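Local coordinates for phenylalanine ammonia-lyase (PDB 1Y2M) that catalyses the non-oxidative deamination of L-phenylalanine and L-tyrosine to trans-cinnamic and p-coumaric acid, releasing ammonium, and works as a homotetramer, at the interface of chains A and B and the interface of chains A and C. Numbering follows the deposited sequence. Chains: chain A/B/C, Phenylalanine ammonia-lyase.

Contact 1: the interface of chains A and B. Residues chain A 444, 468, 471-472; chain B 137, 496-497, 500.
A:Lys468 and B:Glu496 form a salt bridge between chains A and B, the lysine NZ giving a hydrogen bond of 2.9 Å to the carboxylate oxygen OE2. The ammonium meets that oxygen on its anti side, 32° out of the carboxylate plane, so the pairing is tilted. Both residues belong to the cinnamate-binding site, which means that two subunits build this active site. The lysine stem leaves the first turn of helix 468-484 with CG anti to the backbone N (chi1 -177°), then bends at its third and fourth torsions, and this turns NZ back towards the glutamate.

The other carboxylate oxygen of B:Glu496 is held from within its own chain: the amide NE2 of B:Gln500 donates to OE1, and OE1 lies close to the plane of that amide. Bonded at both oxygens, the carboxylate is probably restrained from rotating. With B:Glu496 cut back to an alanine, the A:Lys468 ammonium would probably lose its countercharge here and the B:Gln500 amide would be freed to turn.

A water bridges the backbones, lying 2.8 Å from A:Asp471 O and 3.1 Å from B:Glu496 N. The A:Asp471 carboxylate is close by, with OD2 3.3 Å from B:Glu496 CA.

Carbon packing flanks the charged pair. A:Lys468 CG lies 3.8 Å from B:Glu496 CG. A:Ile472 runs alongside the glutamate stem, its CD1 also reaching the polar NE2 of B:Gln500, whose side chain it crosses at about a right angle. On the lysine's other flank, the B:His137 ring points the same way as the aliphatic stem and meets it through a ring carbon, CD2, 3.6 Å from A:Lys468 CB.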
# COMPACT_ATOMS: atom_id res chain seq x y z
N LEU A 444 10.69 -4.18 27.47
CA LEU A 444 9.49 -4.47 28.26
C LEU A 444 9.16 -5.97 28.34
O LEU A 444 8.12 -6.34 28.91
CB LEU A 444 8.26 -3.74 27.69
CG LEU A 444 8.37 -2.20 27.72
CD1 LEU A 444 7.10 -1.59 27.13
CD2 LEU A 444 8.65 -1.63 29.11
N LYS A 468 2.78 -2.39 30.70
CA LYS A 468 2.22 -3.35 29.73
C LYS A 468 1.29 -2.66 28.71
O LYS A 468 1.29 -3.01 27.50
CB LYS A 468 1.51 -4.49 30.46
CG LYS A 468 0.94 -5.62 29.59
CD LYS A 468 0.18 -6.65 30.41
CE LYS A 468 1.11 -7.65 31.09
NZ LYS A 468 2.27 -8.04 30.20
N ASP A 471 3.37 -0.95 26.17
CA ASP A 471 3.88 -1.94 25.21
C ASP A 471 2.89 -2.14 24.06
O ASP A 471 3.24 -2.12 22.88
CB ASP A 471 4.16 -3.25 25.93
CG ASP A 471 5.13 -4.16 25.17
OD1 ASP A 471 5.92 -3.70 24.28
OD2 ASP A 471 5.13 -5.40 25.48
N ILE A 472 1.62 -2.29 24.42
CA ILE A 472 0.55 -2.48 23.44
C ILE A 472 0.32 -1.21 22.62
O ILE A 472 0.14 -1.27 21.39
CB ILE A 472 -0.75 -2.86 24.19
CG1 ILE A 472 -0.63 -4.26 24.75
CG2 ILE A 472 -1.96 -2.77 23.31
CD1 ILE A 472 -1.58 -4.55 25.91
N HIS B 137 -2.60 0.15 34.38
CA HIS B 137 -1.70 0.03 33.23
C HIS B 137 -2.33 0.35 31.88
O HIS B 137 -1.61 0.71 30.92
CB HIS B 137 -0.97 -1.31 33.23
CG HIS B 137 -1.75 -2.46 32.65
ND1 HIS B 137 -2.67 -3.19 33.38
CD2 HIS B 137 -1.69 -3.06 31.43
CE1 HIS B 137 -3.17 -4.15 32.62
NE2 HIS B 137 -2.59 -4.10 31.44
N GLU B 496 3.02 -7.12 23.20
CA GLU B 496 2.94 -7.66 24.56
C GLU B 496 3.69 -8.98 24.78
O GLU B 496 3.09 -10.00 25.08
CB GLU B 496 1.47 -7.82 24.98
CG GLU B 496 1.27 -7.77 26.51
CD GLU B 496 0.52 -8.97 27.06
OE1 GLU B 496 -0.56 -9.36 26.53
OE2 GLU B 496 1.02 -9.52 28.05
N MSE B 497 5.03 -8.95 24.65
CA MSE B 497 5.87 -10.12 24.79
C MSE B 497 5.43 -11.22 23.85
O MSE B 497 5.59 -12.43 24.15
CB MSE B 497 5.87 -10.62 26.23
CG MSE B 497 6.32 -9.55 27.12
SE MSE B 497 6.64 -10.27 28.90
CE MSE B 497 7.72 -11.90 28.61
N GLN B 500 0.31 -11.17 22.36
CA GLN B 500 -0.67 -10.66 21.44
C GLN B 500 -0.06 -10.56 20.04
O GLN B 500 -0.22 -9.55 19.36
CB GLN B 500 -1.26 -9.32 21.90
CG GLN B 500 -1.74 -9.33 23.31
CD GLN B 500 -2.66 -8.18 23.71
OE1 GLN B 500 -3.35 -7.60 22.88
NE2 GLN B 500 -2.72 -7.91 25.01
O HOH W 1 4.31 -4.61 22.03

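Contact 2: the interface of chains A and C. Residues chain A 608, 612-613, 615, 617, 619, 622; chain C 617, 619.
Water 3 is gripped from both subunits: it lies 2.6 Å from the carbonyl oxygen A:Leu617 O, 2.8 Å from A:Thr615 O and 3.0 Å from the amide C:Leu619 N. The amide at the first turn of the chain C helix 619-645 thus reaches two carbonyls of the chain A loop through one water. The two-fold counterpart of the bridge between A:Leu617 and C:Leu619 is seen at water 2, which joins A:Leu619 N to C:Leu617 O.

Beside these bridges C:Leu619 pushes its isobutyl group into a pocket of chain A. Its CG stands anti to its own carbonyl carbon (chi1 -60°), and the two methyls branch to different walls. C:Leu619 CD1 faces the loop, 3.5 Å from the carbonyl oxygen A:Leu612 O, with the CB atoms of A:Leu612 and A:Leu617 also against it. CD2 turns instead to the start of helix 619-646, where it meets A:Leu619 CD2 at 3.6 Å and A:Val622 CG2 at 3.8 Å. The two Leu619 side chains pass each other in opposite directions, touching through their CD2 methyls, while the other methyl of A:Leu619, CD1, rests against C:Leu617 CB at 3.9 Å.

The loop wall is braced from within. A:Thr615 OG1 donates a 2.8 Å hydrogen bond to A:Leu612 O, arriving in the carbonyl plane on a lone pair with an angle of 143° at the oxygen. This ties together the carbonyl and the hydroxyl that both border the C:Leu619 methyl, and probably keeps the loop shaped to receive it.

The patch is a small helix-start and loop contact, combining interlocked leucines with water-bridged backbones. It joins chains A and C, and so helps to hold subunits together in the tetramer, a dimer of dimers.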
# COMPACT_ATOMS: atom_id res chain seq x y z
N VAL A 608 25.96 -24.73 47.39
CA VAL A 608 26.62 -24.98 48.67
C VAL A 608 26.87 -26.49 48.87
O VAL A 608 27.91 -26.89 49.34
CB VAL A 608 25.83 -24.40 49.87
CG1 VAL A 608 26.44 -24.87 51.19
CG2 VAL A 608 25.71 -22.84 49.74
N LEU A 612 30.73 -27.27 49.21
CA LEU A 612 31.04 -27.66 50.56
C LEU A 612 30.74 -29.13 50.84
O LEU A 612 30.59 -29.54 51.98
CB LEU A 612 30.32 -26.77 51.58
CG LEU A 612 30.62 -25.25 51.50
CD1 LEU A 612 30.07 -24.55 52.76
CD2 LEU A 612 32.11 -25.02 51.36
N SER A 613 30.73 -29.94 49.77
CA SER A 613 30.42 -31.38 49.88
C SER A 613 31.30 -32.15 50.84
O SER A 613 30.85 -33.16 51.38
CB SER A 613 30.44 -32.02 48.49
OG SER A 613 31.76 -32.16 47.99
N THR A 615 32.48 -30.97 53.76
CA THR A 615 32.40 -30.40 55.10
C THR A 615 31.39 -31.14 55.96
O THR A 615 30.64 -31.97 55.47
CB THR A 615 32.06 -28.91 55.06
OG1 THR A 615 30.70 -28.76 54.67
CG2 THR A 615 32.99 -28.13 54.14
N LEU A 617 28.78 -29.83 57.57
CA LEU A 617 27.55 -29.08 57.73
C LEU A 617 26.34 -30.00 57.64
O LEU A 617 26.32 -30.94 56.85
CB LEU A 617 27.44 -28.02 56.65
CG LEU A 617 28.33 -26.82 56.80
CD1 LEU A 617 28.43 -26.09 55.50
CD2 LEU A 617 27.75 -25.92 57.88
N LEU A 619 22.18 -30.50 56.88
CA LEU A 619 21.22 -29.88 56.01
C LEU A 619 20.42 -28.74 56.72
O LEU A 619 20.08 -27.75 56.09
CB LEU A 619 20.27 -30.92 55.43
CG LEU A 619 20.92 -31.93 54.49
CD1 LEU A 619 19.82 -32.81 53.90
CD2 LEU A 619 21.71 -31.28 53.38
N VAL A 622 22.50 -25.55 56.35
CA VAL A 622 22.48 -24.95 55.02
C VAL A 622 21.10 -24.30 54.78
O VAL A 622 21.01 -23.19 54.25
CB VAL A 622 22.85 -25.96 53.91
CG1 VAL A 622 22.76 -25.28 52.51
CG2 VAL A 622 24.22 -26.58 54.15
N LEU C 617 21.59 -36.40 56.89
CA LEU C 617 22.34 -36.57 55.64
C LEU C 617 23.52 -35.62 55.58
O LEU C 617 23.37 -34.46 55.92
CB LEU C 617 21.44 -36.32 54.43
CG LEU C 617 20.44 -37.45 54.19
CD1 LEU C 617 19.35 -36.97 53.30
CD2 LEU C 617 21.12 -38.68 53.60
N LEU C 619 26.38 -33.38 53.36
CA LEU C 619 26.38 -32.69 52.08
C LEU C 619 26.96 -33.62 50.99
O LEU C 619 26.49 -33.59 49.84
CB LEU C 619 27.15 -31.35 52.13
CG LEU C 619 26.61 -30.28 53.12
CD1 LEU C 619 27.24 -28.93 52.83
CD2 LEU C 619 25.09 -30.14 53.02
O HOH W 2 22.16 -33.14 57.95
O HOH W 3 27.95 -32.69 55.80

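Contact 1 and contact 2 lie about 44 Å apart, measured between the centres of their C-alpha atoms, and share no residue or secondary-structure element. Chain A takes part in both, facing chain B with helix 468-484 in contact 1 and chain C with the loop between helices 593-611 and 619-646 and the first turn of the latter in contact 2. Each interface is two-fold symmetric, so both patches recur with the chains exchanged. Contact 1 brings substrate-binding residues of two subunits together, which probably makes catalysis depend on assembly, whereas contact 2, remote from those residues, appears to serve assembly of the tetramer.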